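Local coordinates for protein GH5 (Bacteroidetes bacterium AC2a, PDB 4YHE) that probably hydrolyses beta-glucosidic bonds in cellulose-type polysaccharides, as a family 5 glycoside hydrolase linked with a polysaccharide utilization locus, at residues G106-A110 with Q166-W170; H27-C31 with T112-H118; H118-L122 with I135-L139. All blocks are in the same frame, centred on the assembly; numbering follows the deposited sequence.

Contact 1: G106-A110 with Q166-W170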
loop_
_atom_site.group_PDB
_atom_site.type_symbol
_atom_site.label_atom_id
_atom_site.label_comp_id
_atom_site.label_asym_id
_atom_site.label_seq_id
_atom_site.Cartn_x
_atom_site.Cartn_y
_atom_site.Cartn_z
ATOM N N GLY A 106 1.245 11.353 7.843
ATOM C CA GLY A 106 2.517 11.635 7.213
ATOM C C GLY A 106 2.488 12.053 5.757
ATOM O O GLY A 106 3.502 11.992 5.092
ATOM N N PHE A 107 1.352 12.530 5.262
ATOM C CA PHE A 107 1.298 13.112 3.935
ATOM C C PHE A 107 2.261 14.307 3.866
ATOM O O PHE A 107 2.128 15.227 4.652
ATOM C CB PHE A 107 -0.127 13.557 3.646
ATOM C CG PHE A 107 -0.322 14.125 2.282
ATOM C CD1 PHE A 107 -0.425 13.291 1.188
ATOM C CD2 PHE A 107 -0.370 15.501 2.083
ATOM C CE1 PHE A 107 -0.595 13.810 -0.096
ATOM C CE2 PHE A 107 -0.525 16.022 0.811
ATOM C CZ PHE A 107 -0.655 15.179 -0.281
ATOM N N GLY A 108 3.230 14.274 2.952
ATOM C CA GLY A 108 4.322 15.265 2.942
ATOM C C GLY A 108 4.352 16.281 1.811
ATOM O O GLY A 108 5.316 17.060 1.708
ATOM N N ALA A 109 3.311 16.296 0.988
ATOM C CA ALA A 109 3.185 17.237 -0.133
ATOM C C ALA A 109 2.402 18.471 0.299
ATOM O O ALA A 109 1.817 18.498 1.372
ATOM C CB ALA A 109 2.488 16.568 -1.305
ATOM N N ALA A 110 2.386 19.487 -0.553
ATOM C CA ALA A 110 1.821 20.788 -0.171
ATOM C C ALA A 110 0.318 20.804 -0.356
ATOM O O ALA A 110 -0.378 21.571 0.302
ATOM C CB ALA A 110 2.471 21.906 -0.968
ATOM N N GLN A 166 8.050 11.529 2.904
ATOM C CA GLN A 166 8.763 12.314 1.899
ATOM C C GLN A 166 8.820 13.774 2.292
ATOM O O GLN A 166 8.270 14.167 3.313
ATOM C CB GLN A 166 8.065 12.232 0.559
ATOM C CG GLN A 166 6.629 12.719 0.576
ATOM C CD GLN A 166 6.163 13.174 -0.783
ATOM O OE1 GLN A 166 6.893 13.862 -1.505
ATOM N NE2 GLN A 166 4.930 12.823 -1.137
ATOM N N ASP A 167 9.443 14.577 1.446
ATOM C CA ASP A 167 9.526 16.010 1.705
ATOM C C ASP A 167 8.640 16.851 0.770
ATOM O O ASP A 167 8.707 18.073 0.818
ATOM C CB ASP A 167 10.992 16.464 1.656
ATOM C CG ASP A 167 11.592 16.411 0.277
ATOM O OD1 ASP A 167 10.876 16.103 -0.700
ATOM O OD2 ASP A 167 12.826 16.681 0.182
ATOM N N GLY A 168 7.852 16.212 -0.088
ATOM C CA GLY A 168 6.946 16.909 -1.027
ATOM C C GLY A 168 7.317 16.813 -2.496
ATOM O O GLY A 168 6.480 17.083 -3.380
ATOM N N ASP A 169 8.563 16.421 -2.770
ATOM C CA ASP A 169 9.055 16.288 -4.120
ATOM C C ASP A 169 9.120 14.838 -4.603
ATOM O O ASP A 169 9.777 14.552 -5.600
ATOM C CB ASP A 169 10.431 16.959 -4.230
ATOM C CG ASP A 169 10.334 18.475 -4.163
ATOM O OD1 ASP A 169 9.346 19.014 -4.681
ATOM O OD2 ASP A 169 11.236 19.131 -3.605
ATOM N N TRP A 170 8.442 13.933 -3.887
ATOM C CA TRP A 170 8.126 12.609 -4.424
ATOM C C TRP A 170 9.364 11.789 -4.782
ATOM O O TRP A 170 9.318 10.909 -5.631
ATOM C CB TRP A 170 7.145 12.736 -5.609
ATOM C CG TRP A 170 5.849 13.324 -5.166
ATOM C CD1 TRP A 170 5.497 14.647 -5.178
ATOM C CD2 TRP A 170 4.758 12.624 -4.549
ATOM N NE1 TRP A 170 4.240 14.811 -4.630
ATOM C CE2 TRP A 170 3.761 13.582 -4.247
ATOM C CE3 TRP A 170 4.521 11.281 -4.239
ATOM C CZ2 TRP A 170 2.556 13.239 -3.638
ATOM C CZ3 TRP A 170 3.310 10.937 -3.652
ATOM C CH2 TRP A 170 2.345 11.915 -3.352
HETATM O O HOH W 1 6.183 12.578 4.888
HETATM O O HOH W 2 3.169 11.730 1.195
HETATM O O HOH W 3 7.043 17.194 3.847
HETATM O O HOH W 4 4.639 19.326 -2.582
#
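Gly-108, Ala-109 and Gln-166 carry most of a contact in which two loops pass close together yet share no direct hydrogen bond, an example of how water can join irregular chains. Backbone meets backbone where the carbonyl O of Gly-108 lies 3.2 Å from Gly-168 CA; a side chain on Gly-108 would run into the carbonyl O of Gln-166. Bridging waters do the polar work. One accepts from Gly-108 N and from Gln-166 NE2, another joins Gly-106 O to Gln-166 N, and a third links Ala-110 N with Gly-168 O. The side chain of Gln-166 leaves with CG between the backbone N and the carbonyl carbon (chi1 59°), then runs out extended and turns its amide back into its own loop. There OE1 accepts from Trp-170 N at 2.8 Å and, weakly, from Gly-168 N, while NE2 sits 3.2 Å above the plane of the Trp-170 ring, over its centre. Gripped in this way, the amide is probably fixed in its flip. Ala-109 CB rests against the same indole, 4.1 Å from Trp-170 CZ2. An Asx turn, with Asp-169 N bonded to Asp-167 OD1, shapes the chain between, and Asp-167 OD2 reaches Gln-182. These loops follow the third and fourth strands of the (beta/alpha)8 barrel, at the C-terminal rim where family 5 enzymes form their active-site cleft.

Contact 2: H27-C31 with T112-H118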
loop_
_atom_site.group_PDB
_atom_site.type_symbol
_atom_site.label_atom_id
_atom_site.label_comp_id
_atom_site.label_asym_id
_atom_site.label_seq_id
_atom_site.Cartn_x
_atom_site.Cartn_y
_atom_site.Cartn_z
ATOM N N HIS A 27 -9.550 12.921 5.114
ATOM C CA HIS A 27 -9.472 13.951 6.124
ATOM C C HIS A 27 -9.618 15.326 5.504
ATOM O O HIS A 27 -9.413 15.521 4.318
ATOM C CB HIS A 27 -8.127 13.896 6.806
ATOM C CG HIS A 27 -6.989 14.136 5.864
ATOM N ND1 HIS A 27 -6.399 15.372 5.722
ATOM C CD2 HIS A 27 -6.364 13.317 4.986
ATOM C CE1 HIS A 27 -5.453 15.304 4.802
ATOM N NE2 HIS A 27 -5.411 14.068 4.339
ATOM N N TYR A 28 -9.978 16.277 6.349
ATOM C CA TYR A 28 -9.892 17.683 5.985
ATOM C C TYR A 28 -9.946 18.498 7.261
ATOM O O TYR A 28 -10.464 18.043 8.296
ATOM C CB TYR A 28 -10.970 18.094 4.984
ATOM C CG TYR A 28 -12.393 17.772 5.384
ATOM C CD1 TYR A 28 -13.127 18.620 6.225
ATOM C CD2 TYR A 28 -13.011 16.619 4.927
ATOM C CE1 TYR A 28 -14.436 18.332 6.591
ATOM C CE2 TYR A 28 -14.305 16.319 5.280
ATOM C CZ TYR A 28 -15.018 17.165 6.107
ATOM O OH TYR A 28 -16.299 16.822 6.423
ATOM N N ASP A 29 -9.323 19.677 7.200
ATOM C CA ASP A 29 -9.268 20.599 8.353
ATOM C C ASP A 29 -8.687 19.926 9.597
ATOM O O ASP A 29 -9.018 20.288 10.715
ATOM C CB ASP A 29 -10.665 21.182 8.644
ATOM C CG ASP A 29 -11.263 21.903 7.437
ATOM O OD1 ASP A 29 -10.506 22.456 6.606
ATOM O OD2 ASP A 29 -12.497 21.901 7.298
ATOM N N GLY A 30 -7.799 18.955 9.391
ATOM C CA GLY A 30 -7.077 18.326 10.491
ATOM C C GLY A 30 -7.732 17.145 11.177
ATOM O O GLY A 30 -7.272 16.699 12.236
ATOM N N CYS A 31 -8.798 16.607 10.601
ATOM C CA CYS A 31 -9.444 15.461 11.206
ATOM C C CYS A 31 -9.886 14.491 10.128
ATOM O O CYS A 31 -10.410 14.892 9.086
ATOM C CB CYS A 31 -10.659 15.903 12.037
ATOM S SG CYS A 31 -11.411 14.581 13.017
ATOM N N THR A 112 -2.722 19.560 0.466
ATOM C CA THR A 112 -3.495 18.848 1.477
ATOM C C THR A 112 -4.660 19.739 1.937
ATOM O O THR A 112 -4.493 20.962 2.096
ATOM C CB THR A 112 -2.621 18.454 2.698
ATOM O OG1 THR A 112 -3.461 18.097 3.803
ATOM C CG2 THR A 112 -1.696 19.590 3.134
ATOM N N PRO A 113 -5.843 19.136 2.162
ATOM C CA PRO A 113 -6.945 19.876 2.794
ATOM C C PRO A 113 -6.758 20.077 4.321
ATOM O O PRO A 113 -7.648 20.605 4.987
ATOM C CB PRO A 113 -8.154 18.983 2.494
ATOM C CG PRO A 113 -7.593 17.586 2.502
ATOM C CD PRO A 113 -6.241 17.744 1.826
ATOM N N SER A 114 -5.628 19.630 4.873
ATOM C CA SER A 114 -5.351 19.762 6.301
ATOM C C SER A 114 -4.012 20.468 6.544
ATOM O O SER A 114 -3.197 20.024 7.354
ATOM C CB SER A 114 -5.363 18.396 6.971
ATOM O OG SER A 114 -6.659 17.815 6.898
ATOM N N LYS A 115 -3.798 21.561 5.815
ATOM C CA LYS A 115 -2.551 22.320 5.924
ATOM C C LYS A 115 -2.264 22.607 7.371
ATOM O O LYS A 115 -3.155 23.029 8.104
ATOM C CB LYS A 115 -2.628 23.631 5.139
ATOM C CG LYS A 115 -2.630 23.400 3.644
ATOM C CD LYS A 115 -2.463 24.689 2.858
ATOM C CE LYS A 115 -2.425 24.412 1.360
ATOM N NZ LYS A 115 -3.599 23.600 0.908
ATOM N N GLY A 116 -1.028 22.335 7.792
ATOM C CA GLY A 116 -0.592 22.595 9.163
ATOM C C GLY A 116 -0.871 21.497 10.185
ATOM O O GLY A 116 -0.419 21.592 11.318
ATOM N N SER A 117 -1.626 20.456 9.823
ATOM C CA SER A 117 -2.018 19.460 10.818
ATOM C C SER A 117 -1.220 18.136 10.722
ATOM O O SER A 117 -1.448 17.210 11.498
ATOM C CB SER A 117 -3.511 19.145 10.675
ATOM O OG SER A 117 -4.324 20.298 10.838
ATOM N N HIS A 118 -0.267 18.064 9.804
ATOM C CA HIS A 118 0.469 16.808 9.581
ATOM C C HIS A 118 1.656 16.758 10.543
ATOM O O HIS A 118 2.744 17.275 10.267
ATOM C CB HIS A 118 0.872 16.673 8.107
ATOM C CG HIS A 118 -0.305 16.603 7.177
ATOM N ND1 HIS A 118 -0.974 15.428 6.903
ATOM C CD2 HIS A 118 -0.958 17.569 6.488
ATOM C CE1 HIS A 118 -1.977 15.670 6.078
ATOM N NE2 HIS A 118 -1.987 16.959 5.805
HETATM O O HOH W 5 -9.852 21.598 3.931
HETATM O O HOH W 6 -7.600 23.317 6.322
#
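The small beta-hairpin of strands 27-28 and 31-32, reversing through a type I' turn from Tyr-28 to Cys-31, docks through His-27, Asp-29 and Gly-30 on Pro-113 and Ser-114 of the loop 112-118. One hydroxyl serves as the hub. Ser-114 OG stands anti to its carbonyl carbon (chi1 -64°), a position from which it reaches both the His-27 ring and the turn: it is bonded to His-27 ND1 at 2.7 Å, lying near the ring plane, and accepts from Gly-30 N at 3.0 Å. Next to it, Asp-29 N donates to Pro-113 O over 2.9 Å. Two waters add to this grip, each donating hydrogen bonds to Pro-113 O and to Asp-29 OD1. In the barrel, the hairpin belongs to the loop between the first and second strands and its partner to the loop after the third, so the bonds tie separate rim loops together. Pro-113 fills in beside them, its CG 3.3 Å from His-27 O and its CB against Tyr-28 CB. Gly-30 leaves room for Ser-117 OG, which approaches its CA to 3.4 Å. Further along the His-27 edge, CE1 faces Thr-112 OG1, itself bonded to His-118 NE2 at 2.7 Å and, in an ST turn, accepting from Ser-114 N. The two imidazoles meet with planes at 84°, CE1 near CE1.

Contact 3: H118-L122 with I135-L139; sequences HWLDL and IKQEL
Leu-120 and Ile-135 mark the nearest approach of the two backbones, with 6.3 Å between their CA atoms; Leu-120 is the centre of an inverse gamma turn in the irregular segment 118-122, whereas 135-139 lies within helix 129-149. The Trp-119 indole turns one face to the Glu-138 side chain and its edge to Leu-139. The Glu-138 side chain, sent out with CG anti to the backbone N (chi1 -175°) and extended beyond it, spreads over that face: its carboxylate is stacked on the ring, the planes 9° apart, with OE2 3.4 Å from Trp-119 CD2. Glu-138 CG makes a CH-pi contact, 3.7 Å from the centroid of the six-membered ring. Leu-120 CB packs on the opposite face, toward the rim, and Leu-139 CD2 comes within 3.8 Å of Trp-119 CH2, while NE1 is held by Asp-105. A leucine in place of Trp-119 would probably leave the Glu-138 chain without a flat surface to lie on, open a gap beside Leu-139 and deprive Asp-105 of its indole N-H. Leu-120 CD1 meets both Ile-135 CG2 at 3.5 Å and Leu-139 CD1 at 4.0 Å, and Ile-135 CD1 comes to 3.6 Å from Asp-121 O. Asp-121 then N-caps the next helix, bonding Ala-124 N. The contact thus packs the loop after the third strand of the (beta/alpha)8 barrel on helix 129-149, one of the helices between the third and fourth strands.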
loop_
_atom_site.group_PDB
_atom_site.type_symbol
_atom_site.label_atom_id
_atom_site.label_comp_id
_atom_site.label_asym_id
_atom_site.label_seq_id
_atom_site.Cartn_x
_atom_site.Cartn_y
_atom_site.Cartn_z
ATOM N N HIS A 118 -0.267 18.064 9.804
ATOM C CA HIS A 118 0.469 16.808 9.581
ATOM C C HIS A 118 1.656 16.758 10.543
ATOM O O HIS A 118 2.744 17.275 10.267
ATOM C CB HIS A 118 0.872 16.673 8.107
ATOM C CG HIS A 118 -0.305 16.603 7.177
ATOM N ND1 HIS A 118 -0.974 15.428 6.903
ATOM C CD2 HIS A 118 -0.958 17.569 6.488
ATOM C CE1 HIS A 118 -1.977 15.670 6.078
ATOM N NE2 HIS A 118 -1.987 16.959 5.805
ATOM N N TRP A 119 1.399 16.164 11.703
ATOM C CA TRP A 119 2.382 16.112 12.801
ATOM C C TRP A 119 3.577 15.240 12.426
ATOM O O TRP A 119 4.684 15.478 12.894
ATOM C CB TRP A 119 1.742 15.597 14.091
ATOM C CG TRP A 119 1.164 14.209 13.951
ATOM C CD1 TRP A 119 -0.105 13.889 13.569
ATOM C CD2 TRP A 119 1.834 12.964 14.213
ATOM N NE1 TRP A 119 -0.259 12.505 13.538
ATOM C CE2 TRP A 119 0.916 11.922 13.925
ATOM C CE3 TRP A 119 3.127 12.628 14.629
ATOM C CZ2 TRP A 119 1.241 10.580 14.056
ATOM C CZ3 TRP A 119 3.454 11.297 14.750
ATOM C CH2 TRP A 119 2.508 10.279 14.479
ATOM N N LEU A 120 3.349 14.240 11.572
ATOM C CA LEU A 120 4.402 13.344 11.135
ATOM C C LEU A 120 5.173 13.975 9.962
ATOM O O LEU A 120 4.862 13.760 8.789
ATOM C CB LEU A 120 3.739 12.010 10.782
ATOM C CG LEU A 120 4.601 10.824 10.459
ATOM C CD1 LEU A 120 5.660 10.593 11.530
ATOM C CD2 LEU A 120 3.687 9.601 10.305
ATOM N N ASP A 121 6.164 14.811 10.307
ATOM C CA ASP A 121 6.710 15.819 9.409
ATOM C C ASP A 121 8.192 15.551 9.196
ATOM O O ASP A 121 9.006 15.873 10.047
ATOM C CB ASP A 121 6.505 17.205 10.056
ATOM C CG ASP A 121 6.880 18.362 9.151
ATOM O OD1 ASP A 121 7.785 18.247 8.297
ATOM O OD2 ASP A 121 6.293 19.443 9.334
ATOM N N LEU A 122 8.546 14.974 8.050
ATOM C CA LEU A 122 9.923 14.538 7.841
ATOM C C LEU A 122 10.953 15.704 7.739
ATOM O O LEU A 122 11.965 15.667 8.404
ATOM C CB LEU A 122 10.013 13.602 6.630
ATOM C CG LEU A 122 11.429 13.078 6.336
ATOM C CD1 LEU A 122 11.926 12.157 7.425
ATOM C CD2 LEU A 122 11.427 12.370 4.998
ATOM N N ILE A 135 8.321 13.560 17.489
ATOM C CA ILE A 135 7.566 12.790 16.503
ATOM C C ILE A 135 7.706 11.317 16.891
ATOM O O ILE A 135 6.735 10.552 16.862
ATOM C CB ILE A 135 8.064 13.096 15.071
ATOM C CG1 ILE A 135 7.569 14.476 14.654
ATOM C CG2 ILE A 135 7.617 12.023 14.076
ATOM C CD1 ILE A 135 8.284 15.071 13.469
ATOM N N LYS A 136 8.907 10.927 17.311
ATOM C CA LYS A 136 9.140 9.549 17.710
ATOM C C LYS A 136 8.354 9.120 18.943
ATOM O O LYS A 136 7.916 7.960 19.046
ATOM C CB LYS A 136 10.626 9.303 17.929
ATOM C CG LYS A 136 11.418 9.111 16.655
ATOM C CD LYS A 136 12.915 9.085 16.983
ATOM C CE LYS A 136 13.765 9.107 15.745
ATOM N NZ LYS A 136 15.222 9.152 16.068
ATOM N N GLN A 137 8.199 10.043 19.890
ATOM C CA GLN A 137 7.399 9.789 21.103
ATOM C C GLN A 137 5.923 9.575 20.738
ATOM O O GLN A 137 5.284 8.658 21.269
ATOM C CB GLN A 137 7.515 10.965 22.091
ATOM C CG GLN A 137 8.851 11.042 22.815
ATOM C CD GLN A 137 9.050 12.320 23.645
ATOM O OE1 GLN A 137 8.543 13.388 23.323
ATOM N NE2 GLN A 137 9.833 12.206 24.706
ATOM N N GLU A 138 5.403 10.414 19.828
ATOM C CA GLU A 138 4.007 10.286 19.343
ATOM C C GLU A 138 3.811 8.944 18.621
ATOM O O GLU A 138 2.850 8.213 18.904
ATOM C CB GLU A 138 3.595 11.498 18.493
ATOM C CG GLU A 138 2.133 11.490 18.057
ATOM C CD GLU A 138 1.569 12.838 17.613
ATOM O OE1 GLU A 138 2.266 13.905 17.649
ATOM O OE2 GLU A 138 0.365 12.836 17.241
ATOM N N LEU A 139 4.770 8.585 17.762
ATOM C CA LEU A 139 4.741 7.297 17.053
ATOM C C LEU A 139 4.714 6.130 18.016
ATOM O O LEU A 139 3.948 5.180 17.849
ATOM C CB LEU A 139 5.948 7.167 16.080
ATOM C CG LEU A 139 5.863 7.891 14.722
ATOM C CD1 LEU A 139 7.203 7.841 14.018
ATOM C CD2 LEU A 139 4.779 7.289 13.820
#

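Each contact has at least one segment in the long excursion between barrel strands 97-101 and 157-160, and together they illustrate how chemistry follows position. Contact 1 is a surface contact, mediated by water; contact 2, partly buried, relies on direct hydrogen bonds; contact 3, also partly buried, joins loop to helix by apolar and ring packing. Contacts 1 and 2 connect this excursion to loops after other barrel strands, whereas contact 3 stays inside it. His-118 belongs to both contact 2 and contact 3, and Phe-107 CB of contact 1 packs 3.7 Å from His-118 CE1. Gly-106 CA likewise touches Leu-120 CB, bringing contacts 1 and 3 together.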